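Local coordinates for probable dehydrogenase (Bordetella bronchiseptica, PDB 3MOI), which is a putative oxidoreductase of the GFO/IDH/MocA family that probably uses a nicotinamide dinucleotide bound to its Rossmann fold to oxidise or reduce an as yet unidentified substrate, at residues A[118-123]-A[358-362]; A[99-105]-A[366-370]; A[131-136]-A[330-334]; A[1-5]-A[26-30]; A[77-82]-A[106-111]. All coordinates share one frame; numbering follows the deposited sequence.

Interaction 1 (A[118-123]-A[358-362]); sequences LVVGTS and ALRDA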
# COMPACT_ATOMS: atom_id res chain seq x y z
N LEU A 118 6.42 -31.12 11.87
CA LEU A 118 7.29 -29.98 11.73
C LEU A 118 6.50 -28.75 11.58
O LEU A 118 5.63 -28.74 10.79
CB LEU A 118 8.15 -30.08 10.44
CG LEU A 118 9.07 -28.82 10.23
CD1 LEU A 118 10.55 -29.18 9.71
CD2 LEU A 118 8.40 -27.85 9.32
N VAL A 119 6.85 -27.68 12.25
CA VAL A 119 6.29 -26.38 12.00
C VAL A 119 7.43 -25.39 11.75
O VAL A 119 8.43 -25.43 12.46
CB VAL A 119 5.55 -25.87 13.29
CG1 VAL A 119 5.38 -24.28 13.30
CG2 VAL A 119 4.25 -26.60 13.50
N VAL A 120 7.24 -24.41 10.86
CA VAL A 120 8.19 -23.28 10.77
C VAL A 120 7.57 -21.96 11.22
O VAL A 120 6.50 -21.68 10.73
CB VAL A 120 8.72 -23.24 9.27
CG1 VAL A 120 8.05 -24.24 8.35
CG2 VAL A 120 8.75 -21.86 8.65
N GLY A 121 8.14 -21.07 12.05
CA GLY A 121 9.32 -21.21 12.92
C GLY A 121 9.33 -20.04 13.91
O GLY A 121 10.29 -19.74 14.55
N THR A 122 8.14 -19.49 14.10
CA THR A 122 7.76 -18.14 14.58
C THR A 122 7.71 -17.14 13.44
O THR A 122 8.55 -16.25 13.32
CB THR A 122 8.36 -17.57 15.84
OG1 THR A 122 8.28 -18.49 16.94
CG2 THR A 122 7.46 -16.37 16.24
N SER A 123 6.72 -17.31 12.56
CA SER A 123 6.45 -16.25 11.69
C SER A 123 5.48 -15.26 12.34
O SER A 123 4.79 -15.53 13.35
CB SER A 123 5.98 -16.75 10.31
OG SER A 123 4.65 -17.17 10.32
N ALA A 358 -0.28 -29.74 11.33
CA ALA A 358 0.33 -28.44 11.19
C ALA A 358 -0.03 -27.79 9.83
O ALA A 358 -0.06 -28.43 8.83
CB ALA A 358 1.79 -28.61 11.30
N LEU A 359 -0.33 -26.50 9.80
CA LEU A 359 -0.50 -25.74 8.56
C LEU A 359 0.87 -25.40 7.92
O LEU A 359 1.06 -25.59 6.72
CB LEU A 359 -1.21 -24.44 8.87
CG LEU A 359 -1.50 -23.47 7.71
CD1 LEU A 359 -2.37 -24.05 6.53
CD2 LEU A 359 -2.11 -22.16 8.35
N ARG A 360 1.78 -24.86 8.74
CA ARG A 360 3.05 -24.43 8.27
C ARG A 360 4.11 -25.55 8.30
O ARG A 360 5.14 -25.50 9.03
CB ARG A 360 3.52 -23.23 9.05
CG ARG A 360 2.52 -22.04 8.99
CD ARG A 360 2.82 -20.95 9.99
NE ARG A 360 1.67 -20.05 10.08
CZ ARG A 360 0.51 -20.32 10.68
NH1 ARG A 360 0.30 -21.46 11.34
NH2 ARG A 360 -0.45 -19.42 10.65
N ASP A 361 3.88 -26.55 7.47
CA ASP A 361 4.75 -27.69 7.49
C ASP A 361 5.94 -27.44 6.54
O ASP A 361 6.19 -26.32 6.09
CB ASP A 361 3.96 -28.93 7.10
CG ASP A 361 3.68 -28.98 5.62
OD1 ASP A 361 3.49 -27.90 5.00
OD2 ASP A 361 3.73 -30.12 5.08
N ALA A 362 6.68 -28.49 6.23
CA ALA A 362 7.89 -28.31 5.40
C ALA A 362 7.47 -27.89 3.97
O ALA A 362 8.15 -27.05 3.39
CB ALA A 362 8.76 -29.49 5.42

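Interaction 2 (A[99-105]-A[366-370]); sequences LSRDEAD and KDTLE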
# COMPACT_ATOMS: atom_id res chain seq x y z
N LEU A 99 17.72 -21.81 1.87
CA LEU A 99 17.84 -21.04 0.65
C LEU A 99 17.74 -21.93 -0.58
O LEU A 99 17.61 -21.44 -1.70
CB LEU A 99 19.21 -20.38 0.61
CG LEU A 99 19.48 -18.98 1.19
CD1 LEU A 99 18.57 -18.62 2.35
CD2 LEU A 99 21.01 -18.85 1.51
N SER A 100 17.74 -23.24 -0.38
CA SER A 100 17.91 -24.18 -1.47
C SER A 100 16.69 -25.16 -1.70
O SER A 100 16.34 -25.93 -0.83
CB SER A 100 19.19 -24.95 -1.18
OG SER A 100 19.10 -26.27 -1.62
N ARG A 101 16.10 -25.17 -2.87
CA ARG A 101 15.04 -26.10 -3.12
C ARG A 101 15.39 -27.57 -2.87
O ARG A 101 14.57 -28.32 -2.32
CB ARG A 101 14.59 -25.92 -4.54
CG ARG A 101 13.88 -24.53 -4.82
CD ARG A 101 13.85 -24.20 -6.29
NE ARG A 101 12.48 -24.32 -6.82
CZ ARG A 101 11.93 -25.41 -7.38
NH1 ARG A 101 12.63 -26.54 -7.51
NH2 ARG A 101 10.65 -25.36 -7.81
N ASP A 102 16.58 -27.99 -3.26
CA ASP A 102 17.03 -29.34 -3.02
C ASP A 102 17.06 -29.64 -1.52
O ASP A 102 16.65 -30.73 -1.07
CB ASP A 102 18.45 -29.56 -3.55
CG ASP A 102 18.54 -29.52 -5.06
OD1 ASP A 102 17.58 -29.89 -5.79
OD2 ASP A 102 19.65 -29.16 -5.55
N GLU A 103 17.62 -28.71 -0.76
CA GLU A 103 17.57 -28.86 0.68
C GLU A 103 16.12 -29.04 1.16
O GLU A 103 15.78 -30.00 1.90
CB GLU A 103 18.23 -27.69 1.41
CG GLU A 103 19.77 -27.75 1.30
CD GLU A 103 20.56 -26.80 2.26
OE1 GLU A 103 19.98 -26.20 3.17
OE2 GLU A 103 21.81 -26.68 2.09
N ALA A 104 15.28 -28.13 0.73
CA ALA A 104 13.90 -28.20 1.14
C ALA A 104 13.31 -29.58 0.80
O ALA A 104 12.54 -30.09 1.54
CB ALA A 104 13.15 -27.14 0.53
N ASP A 105 13.73 -30.19 -0.29
CA ASP A 105 13.23 -31.52 -0.63
C ASP A 105 13.80 -32.52 0.31
O ASP A 105 13.09 -33.40 0.71
CB ASP A 105 13.53 -31.93 -2.08
CG ASP A 105 12.66 -31.19 -3.10
OD1 ASP A 105 11.63 -30.55 -2.68
OD2 ASP A 105 12.98 -31.23 -4.31
N LYS A 366 8.73 -24.69 1.82
CA LYS A 366 9.33 -24.70 0.46
C LYS A 366 8.58 -23.74 -0.42
O LYS A 366 9.19 -22.96 -1.17
CB LYS A 366 9.34 -26.08 -0.20
CG LYS A 366 9.93 -26.10 -1.62
CD LYS A 366 9.92 -27.49 -2.25
CE LYS A 366 10.74 -27.52 -3.55
NZ LYS A 366 10.69 -28.90 -4.20
N ASP A 367 7.27 -23.79 -0.31
CA ASP A 367 6.40 -22.92 -1.05
C ASP A 367 6.69 -21.45 -0.81
O ASP A 367 6.81 -20.66 -1.77
CB ASP A 367 4.94 -23.26 -0.81
CG ASP A 367 4.02 -22.37 -1.61
OD1 ASP A 367 3.65 -22.73 -2.79
OD2 ASP A 367 3.75 -21.26 -1.09
N THR A 368 6.93 -21.06 0.44
CA THR A 368 7.32 -19.69 0.71
C THR A 368 8.70 -19.41 0.11
O THR A 368 8.99 -18.31 -0.48
CB THR A 368 7.29 -19.41 2.19
OG1 THR A 368 5.92 -19.46 2.59
CG2 THR A 368 7.90 -18.04 2.55
N LEU A 369 9.60 -20.37 0.22
CA LEU A 369 10.91 -20.16 -0.43
C LEU A 369 10.66 -19.91 -1.92
O LEU A 369 11.20 -18.96 -2.45
CB LEU A 369 11.84 -21.33 -0.18
CG LEU A 369 13.17 -21.42 -0.93
CD1 LEU A 369 14.14 -20.25 -0.63
CD2 LEU A 369 13.78 -22.71 -0.58
N GLU A 370 9.74 -20.65 -2.57
CA GLU A 370 9.60 -20.45 -4.04
C GLU A 370 9.05 -19.12 -4.34
O GLU A 370 9.40 -18.52 -5.33
CB GLU A 370 8.76 -21.51 -4.70
CG GLU A 370 9.46 -22.85 -4.74
CD GLU A 370 8.57 -24.00 -5.16
OE1 GLU A 370 7.36 -23.80 -5.41
OE2 GLU A 370 9.07 -25.15 -5.26

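Interaction 3 (A[131-136]-A[330-334]); sequences RTLRAI and VPAIT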
# COMPACT_ATOMS: atom_id res chain seq x y z
N ARG A 131 -4.05 -14.67 12.84
CA ARG A 131 -4.98 -15.78 13.04
C ARG A 131 -6.39 -15.26 13.15
O ARG A 131 -7.34 -15.86 12.62
CB ARG A 131 -4.62 -16.53 14.31
CG ARG A 131 -5.49 -17.75 14.65
CD ARG A 131 -4.72 -18.56 15.73
NE ARG A 131 -5.60 -19.06 16.79
CZ ARG A 131 -5.70 -20.34 17.15
NH1 ARG A 131 -4.99 -21.30 16.54
NH2 ARG A 131 -6.54 -20.67 18.14
N THR A 132 -6.53 -14.12 13.81
CA THR A 132 -7.86 -13.52 13.94
C THR A 132 -8.40 -13.10 12.61
O THR A 132 -9.57 -13.33 12.38
CB THR A 132 -7.91 -12.33 14.90
OG1 THR A 132 -7.26 -12.71 16.11
CG2 THR A 132 -9.37 -11.94 15.18
N LEU A 133 -7.56 -12.51 11.75
CA LEU A 133 -8.00 -12.12 10.41
C LEU A 133 -8.45 -13.35 9.67
O LEU A 133 -9.49 -13.32 9.02
CB LEU A 133 -6.92 -11.34 9.60
CG LEU A 133 -6.53 -9.89 10.03
CD1 LEU A 133 -5.11 -9.47 9.56
CD2 LEU A 133 -7.51 -8.78 9.60
N ARG A 134 -7.71 -14.47 9.78
CA ARG A 134 -8.13 -15.73 9.13
C ARG A 134 -9.51 -16.13 9.65
O ARG A 134 -10.46 -16.33 8.88
CB ARG A 134 -7.11 -16.88 9.31
CG ARG A 134 -7.58 -18.22 8.73
CD ARG A 134 -6.64 -19.47 9.16
NE ARG A 134 -5.83 -19.84 7.98
CZ ARG A 134 -5.82 -20.98 7.28
NH1 ARG A 134 -6.47 -22.09 7.66
NH2 ARG A 134 -5.04 -20.99 6.19
N ALA A 135 -9.64 -16.24 10.96
CA ALA A 135 -10.96 -16.69 11.50
C ALA A 135 -12.12 -15.86 10.90
O ALA A 135 -13.12 -16.40 10.41
CB ALA A 135 -10.95 -16.66 13.00
N ILE A 136 -11.93 -14.55 10.82
CA ILE A 136 -12.99 -13.67 10.31
C ILE A 136 -13.35 -13.98 8.86
O ILE A 136 -14.51 -14.07 8.50
CB ILE A 136 -12.60 -12.19 10.48
CG1 ILE A 136 -12.65 -11.83 11.98
CG2 ILE A 136 -13.47 -11.30 9.68
CD1 ILE A 136 -11.86 -10.64 12.38
N VAL A 330 -12.91 -6.82 17.08
CA VAL A 330 -12.93 -8.22 17.49
C VAL A 330 -11.66 -8.53 18.26
O VAL A 330 -10.59 -8.41 17.71
CB VAL A 330 -13.01 -9.15 16.27
CG1 VAL A 330 -12.93 -10.65 16.71
CG2 VAL A 330 -14.27 -8.84 15.47
N PRO A 331 -11.76 -8.94 19.52
CA PRO A 331 -10.54 -9.34 20.21
C PRO A 331 -9.77 -10.50 19.56
O PRO A 331 -10.35 -11.40 18.96
CB PRO A 331 -11.05 -9.78 21.59
CG PRO A 331 -12.50 -10.04 21.40
CD PRO A 331 -12.90 -8.96 20.44
N ALA A 332 -8.46 -10.46 19.70
CA ALA A 332 -7.57 -11.47 19.20
C ALA A 332 -7.80 -12.83 19.85
O ALA A 332 -7.78 -12.99 21.08
CB ALA A 332 -6.14 -11.03 19.43
N ILE A 333 -7.97 -13.84 19.01
CA ILE A 333 -8.06 -15.19 19.49
C ILE A 333 -6.98 -15.52 20.56
O ILE A 333 -5.80 -15.35 20.33
CB ILE A 333 -8.11 -16.20 18.35
CG1 ILE A 333 -9.42 -15.98 17.55
CG2 ILE A 333 -8.04 -17.61 18.92
CD1 ILE A 333 -9.57 -16.82 16.22
N THR A 334 -7.46 -15.88 21.76
CA THR A 334 -6.60 -16.24 22.86
C THR A 334 -5.75 -17.42 22.42
O THR A 334 -6.27 -18.43 21.96
CB THR A 334 -7.41 -16.73 24.13
OG1 THR A 334 -6.53 -16.80 25.27
CG2 THR A 334 -8.01 -18.19 23.94

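Interaction 4 (A[1-5]-A[26-30]); sequences MKIRF and PDAQI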
# COMPACT_ATOMS: atom_id res chain seq x y z
N MET A 1 -0.12 -32.86 25.46
CA MET A 1 0.08 -32.59 26.94
C MET A 1 1.38 -31.77 27.13
O MET A 1 1.46 -30.73 26.50
CB MET A 1 0.02 -33.87 27.83
CG MET A 1 -0.49 -33.56 29.28
SD MET A 1 -2.29 -33.17 29.31
CE MET A 1 -2.94 -34.84 29.65
N LYS A 2 2.37 -32.20 27.94
CA LYS A 2 3.60 -31.38 28.06
C LYS A 2 4.74 -31.83 27.12
O LYS A 2 5.23 -32.96 27.19
CB LYS A 2 4.11 -31.33 29.49
CG LYS A 2 5.00 -30.11 29.78
CD LYS A 2 4.55 -29.41 31.07
CE LYS A 2 5.30 -28.13 31.40
NZ LYS A 2 5.13 -27.75 32.85
N ILE A 3 5.17 -30.93 26.25
CA ILE A 3 6.21 -31.22 25.28
C ILE A 3 7.59 -30.89 25.86
O ILE A 3 7.85 -29.80 26.29
CB ILE A 3 5.93 -30.43 23.96
CG1 ILE A 3 4.50 -30.69 23.49
CG2 ILE A 3 6.91 -30.76 22.88
CD1 ILE A 3 4.02 -32.16 23.70
N ARG A 4 8.46 -31.86 25.86
CA ARG A 4 9.80 -31.64 26.33
C ARG A 4 10.66 -31.23 25.11
O ARG A 4 10.78 -31.99 24.15
CB ARG A 4 10.37 -32.88 27.02
CG ARG A 4 9.62 -33.34 28.27
CD ARG A 4 10.00 -34.77 28.68
NE ARG A 4 9.77 -35.66 27.54
CZ ARG A 4 9.87 -37.00 27.56
NH1 ARG A 4 10.16 -37.67 28.68
NH2 ARG A 4 9.66 -37.67 26.43
N PHE A 5 11.20 -30.02 25.19
CA PHE A 5 11.87 -29.37 24.08
C PHE A 5 13.34 -29.28 24.32
O PHE A 5 13.74 -28.98 25.44
CB PHE A 5 11.40 -27.93 23.94
CG PHE A 5 10.31 -27.76 22.99
CD1 PHE A 5 9.00 -27.55 23.44
CD2 PHE A 5 10.54 -27.80 21.63
CE1 PHE A 5 7.97 -27.37 22.53
CE2 PHE A 5 9.51 -27.63 20.72
CZ PHE A 5 8.24 -27.41 21.17
N PRO A 26 2.87 -23.23 29.34
CA PRO A 26 2.42 -24.29 30.21
C PRO A 26 2.42 -25.63 29.56
O PRO A 26 2.39 -26.64 30.26
CB PRO A 26 0.98 -23.88 30.60
CG PRO A 26 0.54 -22.94 29.55
CD PRO A 26 1.79 -22.24 29.09
N ASP A 27 2.44 -25.68 28.25
CA ASP A 27 2.51 -27.00 27.63
C ASP A 27 3.92 -27.35 27.17
O ASP A 27 4.10 -28.30 26.38
CB ASP A 27 1.49 -27.12 26.50
CG ASP A 27 0.08 -26.83 26.98
OD1 ASP A 27 -0.19 -27.26 28.12
OD2 ASP A 27 -0.70 -26.15 26.24
N ALA A 28 4.91 -26.61 27.69
CA ALA A 28 6.27 -26.72 27.22
C ALA A 28 7.27 -26.49 28.33
O ALA A 28 7.16 -25.52 29.13
CB ALA A 28 6.53 -25.73 26.10
N GLN A 29 8.28 -27.36 28.30
CA GLN A 29 9.39 -27.39 29.21
C GLN A 29 10.67 -27.44 28.37
O GLN A 29 10.84 -28.35 27.55
CB GLN A 29 9.29 -28.68 30.05
CG GLN A 29 10.25 -28.77 31.25
CD GLN A 29 10.32 -27.46 32.11
OE1 GLN A 29 11.43 -27.02 32.48
NE2 GLN A 29 9.14 -26.87 32.46
N ILE A 30 11.58 -26.49 28.57
CA ILE A 30 12.94 -26.61 28.10
C ILE A 30 13.70 -27.64 28.96
O ILE A 30 13.68 -27.60 30.18
CB ILE A 30 13.70 -25.32 28.20
CG1 ILE A 30 13.02 -24.24 27.36
CG2 ILE A 30 15.11 -25.51 27.68
CD1 ILE A 30 13.53 -22.82 27.65

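Interaction 5 (A[77-82]-A[106-111]); sequences HCEHVV and RMIEAV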
# COMPACT_ATOMS: atom_id res chain seq x y z
N HIS A 77 20.19 -25.60 8.82
CA HIS A 77 18.84 -26.13 9.03
C HIS A 77 18.59 -27.48 8.41
O HIS A 77 18.03 -28.35 9.04
CB HIS A 77 17.81 -25.18 8.52
CG HIS A 77 17.67 -23.95 9.33
ND1 HIS A 77 16.91 -22.88 8.92
CD2 HIS A 77 18.17 -23.61 10.53
CE1 HIS A 77 16.94 -21.94 9.84
NE2 HIS A 77 17.71 -22.34 10.82
N CYS A 78 19.00 -27.68 7.19
CA CYS A 78 18.79 -28.95 6.54
C CYS A 78 19.29 -30.13 7.36
O CYS A 78 18.54 -31.09 7.66
CB CYS A 78 19.45 -28.98 5.15
SG CYS A 78 19.15 -30.52 4.29
N GLU A 79 20.57 -30.11 7.70
CA GLU A 79 21.10 -31.26 8.42
C GLU A 79 20.52 -31.35 9.83
O GLU A 79 20.36 -32.42 10.36
CB GLU A 79 22.63 -31.26 8.47
CG GLU A 79 23.21 -30.12 9.33
CD GLU A 79 24.73 -29.93 9.14
OE1 GLU A 79 25.46 -30.49 10.06
OE2 GLU A 79 25.15 -29.24 8.10
N HIS A 80 20.20 -30.22 10.43
CA HIS A 80 19.62 -30.26 11.78
C HIS A 80 18.23 -30.92 11.71
O HIS A 80 17.86 -31.74 12.53
CB HIS A 80 19.58 -28.85 12.43
CG HIS A 80 20.86 -28.40 13.06
ND1 HIS A 80 21.06 -27.08 13.45
CD2 HIS A 80 21.99 -29.08 13.40
CE1 HIS A 80 22.26 -26.98 14.01
NE2 HIS A 80 22.85 -28.17 13.99
N VAL A 81 17.49 -30.61 10.65
CA VAL A 81 16.17 -31.18 10.49
C VAL A 81 16.22 -32.66 10.17
O VAL A 81 15.46 -33.47 10.74
CB VAL A 81 15.36 -30.38 9.47
CG1 VAL A 81 14.28 -31.25 8.83
CG2 VAL A 81 14.79 -29.10 10.15
N VAL A 82 17.10 -33.05 9.27
CA VAL A 82 17.27 -34.46 9.01
C VAL A 82 17.70 -35.21 10.25
O VAL A 82 17.21 -36.28 10.56
CB VAL A 82 18.30 -34.68 7.91
CG1 VAL A 82 18.68 -36.17 7.81
CG2 VAL A 82 17.70 -34.09 6.60
N ARG A 106 15.07 -32.41 0.67
CA ARG A 106 15.63 -33.38 1.60
C ARG A 106 14.95 -33.31 2.95
O ARG A 106 14.81 -34.34 3.63
CB ARG A 106 17.14 -33.17 1.85
CG ARG A 106 18.11 -33.52 0.70
CD ARG A 106 19.59 -33.44 1.28
NE ARG A 106 19.77 -34.47 2.35
CZ ARG A 106 20.58 -34.39 3.41
NH1 ARG A 106 21.33 -33.30 3.68
NH2 ARG A 106 20.63 -35.42 4.23
N MET A 107 14.52 -32.11 3.32
CA MET A 107 13.86 -31.88 4.62
C MET A 107 12.45 -32.53 4.64
O MET A 107 12.09 -33.28 5.58
CB MET A 107 13.84 -30.37 4.95
CG MET A 107 15.26 -29.73 5.30
SD MET A 107 15.37 -27.93 5.34
CE MET A 107 15.83 -27.77 3.77
N ILE A 108 11.72 -32.33 3.56
CA ILE A 108 10.38 -32.88 3.40
C ILE A 108 10.48 -34.41 3.47
O ILE A 108 9.77 -35.06 4.23
CB ILE A 108 9.75 -32.35 2.08
CG1 ILE A 108 9.42 -30.83 2.24
CG2 ILE A 108 8.51 -33.14 1.64
CD1 ILE A 108 9.17 -30.06 0.92
N GLU A 109 11.43 -34.97 2.75
CA GLU A 109 11.49 -36.40 2.60
C GLU A 109 11.84 -37.04 3.95
O GLU A 109 11.20 -38.00 4.39
CB GLU A 109 12.42 -36.76 1.44
CG GLU A 109 11.88 -36.23 0.08
CD GLU A 109 12.87 -36.29 -1.15
OE1 GLU A 109 14.11 -36.39 -0.98
OE2 GLU A 109 12.37 -36.23 -2.32
N ALA A 110 12.75 -36.41 4.67
CA ALA A 110 13.13 -36.90 6.00
C ALA A 110 11.96 -36.81 7.00
O ALA A 110 11.69 -37.76 7.74
CB ALA A 110 14.34 -36.13 6.52
N VAL A 111 11.27 -35.69 7.02
CA VAL A 111 10.17 -35.50 7.96
C VAL A 111 9.08 -36.48 7.66
O VAL A 111 8.60 -37.13 8.58
CB VAL A 111 9.66 -34.02 7.94
CG1 VAL A 111 8.29 -33.89 8.50
CG2 VAL A 111 10.69 -33.12 8.66

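Interaction 1 (A[118-123]-A[358-362])
Val120 and Arg360 are joined by the one hydrogen bond of this contact: Val120 N donates a hydrogen bond to Arg360 O at 3.0 Å, the donor standing nearly on the line of the carbonyl bond. Two carbon donors add to it. Val119 CA approaches the same Arg360 O at 3.3 Å, and in return Asp361 CA points its hydrogen almost straight at Leu118 O, 3.6 Å off. Arg360, whose carbonyl turns to the strand, is the centre of an inverse gamma turn.

The apolar contacts flank this backbone exchange. Leu118 carries its CG opposite the backbone N (chi1 178°), which brings CD2 against the Asp361–Ala362 peptide, 3.6 Å from Ala362 N, with Ala362 CB just beyond. Val119 CG2 meets Ala358 CB at 3.9 Å.

The polar ends look past the contact. The Arg360 chain runs extended with CB and CD beside Val120 O; its NE is bonded to Ser125 OG, and its NH1 forms a salt bridge with Glu347. Ser123 OG, oblique to the guanidinium, also bonds to Ser125. Asp361 is the N-cap of helix 362-381, with OD1 accepting from Trp364 N.

Strand 118-120 is the last of the six-stranded parallel Rossmann sheet. Strand 90-93 bonds to it along one edge, the loop leading from helix 340-352 into helix 362-381 meets its backbone here, and Leu118 reaches Val111 of helix 101-114.

Interaction 2 (A[99-105]-A[366-370])
The guanidinium of Arg101 has Glu370 OE2 and Lys366 CE lying over a single face. Its plane and the Glu370 carboxylate plane are only 9° apart, yet OE2 sits well above the guanidinium, 3.0 Å from Arg101 NH2. No N-H points at it, so this salt bridge rests on charge alone. A bend at chi3 (108°) swings the arginine head across the gap, and the two side chains cross at about a right angle. The other carboxylate oxygen of Glu370, OE1, pairs with Arg387, so the glutamate is shared between two arginines.

Lys366 carries the second ionic link. Its chain is fully extended from CB to NZ, passing Ala104 CB, which touches Lys366 CG at 4.0 Å, and its ammonium forms a salt bridge with Asp105 OD1, though the modelled separation is implausibly short and its exact length doubtful. Arg101 and Lys366 thus each face an acid of the opposite helix, which probably offsets the closeness of their own charges.

Leu369 fills the other end: CD1 lies 3.8 Å from Leu99 O, and CD2 rests on the backbone of Ser100. That serine is the N-cap of its helix, with Ser100 OG accepting from Glu103 N at 3.0 Å.

The two short helical segments run antiparallel, 171° between directions, with axes 10.2 Å apart. Helix 362-381 is thereby laid along the start of Rossmann helix 101-114, and Tyr176 of helix 174-177 touches both Leu99 and Leu369.

Interaction 3 (A[131-136]-A[330-334])
Arg131 and Ile333 meet at about a right angle, the arginine chain reaching out from the helix and bending at chi3 so that its flat head arrives beside the isoleucine. Ile333 CG2 lies at the guanidinium edge, in its plane, 3.5 Å from both Arg131 NE and Arg131 NH2. The other branch of the isoleucine goes back to the helix: CG1 stands opposite its own carbonyl carbon (chi1 -65°), and Ile333 CD1 touches Ala135 CB at 3.5 Å. Ile333 is therefore held along the helix flank between an aliphatic contact and a charged edge.

One helical turn before Ile136, Thr132 faces the strand end with both branches in use. Its hydroxyl is turned to the chain leaving the strand, where Thr132 OG1 accepts from Ile333 N at 3.2 Å with an N-H...O angle of 152°. Its methyl CG2 slides past Val330 in the opposing direction, 4.1 Å from Val330 CG1. Ile136 CD1 closes that end more loosely on Val330 CG2.

Helix 128-139 here lies against strand 326-331, outermost in the mixed sheet of this chain, and Thr132 and Ile136 also touch Val319 of the next strand.

Chemically, Thr132 OG1 has two jobs. It also hydrogen-bonds to Pro128 O one turn back, so accepting from Ile333 N makes it a relay from helix backbone to loop backbone. This one polar bond ties the helix to the chain just past the strand; round it lie methyl contacts, one of them made by a charged guanidinium edge.

Interaction 4 (A[1-5]-A[26-30])
Lys2 lies along residues 26-29, its chain bent at chi2 (132°) so that the aliphatic part runs over the backbone before strand 28-30. Lys2 CG passes the Asp27 carbonyl, CE comes to 3.5 Å from Pro26 O, and the ammonium ends beside the side chain of Gln29, the two side chains crossing at a slant on the solvent-exposed side. Lys2 CA adds a carbon-donor contact to Asp27 O.

Gln29, the other large contributor, bonds across the contact through its backbone. Gln29 N donates to Ile3 O at 3.2 Å, and Gln29 O accepts from Phe5 N at 2.9 Å, both bonds close to straight. With Ile3 N to Asp27 O, 2.8 Å and 176° at the hydrogen, this makes the alternating ladder of parallel strands; in that last bond the donor stands above the carbonyl plane.

Phe5 works on the sheet face it shares with Ile3, Ala28 and Ile30. Its ring presents an edge to Ala28, with CD1 4.1 Å from Ala28 CB, and the Phe5 side chain also touches Met22 of helix 12-24. Beyond the pair, the carboxylate of Asp27 forms salt bridges with Arg336 and Arg349, and Arg4 pairs with Asp66.

The strands run parallel, 25° between directions, with helix 12-24 connecting them: the first beta-alpha-beta unit of a Rossmann fold. The glycine-rich GxGxxG pattern at Gly9, Gly11 and Gly14 follows strand 3-8, consistent with a dinucleotide-binding turn.

Interaction 5 (A[77-82]-A[106-111])
Met107 lies against Cys78 and Val81 where two neighbouring helices of the Rossmann domain, 77-86 and 101-114, run side by side in the same direction with segment axes 9.1 Å apart and only 7° between them. Its side chain meets helix 77-86 atom by atom. CB rests 4.0 Å from Val81 CG1, and CG touches that same methyl while also lying beside the Cys78 backbone. SD then sits 3.8 Å from Cys78 CA. At the end, a bend at chi3 (-92°) turns the methyl CE to Cys78 CB. The whole thioether is therefore laid over the first turn of helix 77-86, crossing Val81 at about a right angle.

Valines continue the seam further along. Val81 CG1 reaches on to Val111 CG2 at 4.1 Å, and Val82 CG2 sits on Ala110 CB at 3.9 Å. The backbones are close here, with Val82 CA and Ala110 CA 5.7 Å apart, consistent with the small alanine.

No hydrogen bond crosses between the segments. His77 turns its ring away and bonds through ND1 to Leu97 O. Toward the sheet, Val81 packs on Ile70 of strand 67-70.

On the exposed side Arg106, bent at chi3, crosses Val82 at about a right angle. Val82 CG2 lies over one face of the guanidinium, offset toward its rim, while Cys78 SG approaches it obliquely, 3.6 Å from Arg106 NH1.

Overall arrangement
Interactions 1, 2 and 5 cluster round helix 101-114 and the strand that follows it. Interaction 5 packs the helix on its Rossmann neighbour, interaction 2 lays helix 362-381 along its start, and interaction 1 ties the loop before that later helix to strand 118-120; Ala362 on Ile108 links 1 with 5. Interactions 1 and 5 are buried, one centred on a single backbone hydrogen bond, the other mainly apolar, whereas the partly exposed interaction 2 relies on salt bridges. Interaction 4 belongs to the same parallel sheet as interaction 1 but about 17 Å away between centres. Interaction 3 is a surface contact beside the other, mixed sheet, touching interaction 1 through Arg134 and Leu359.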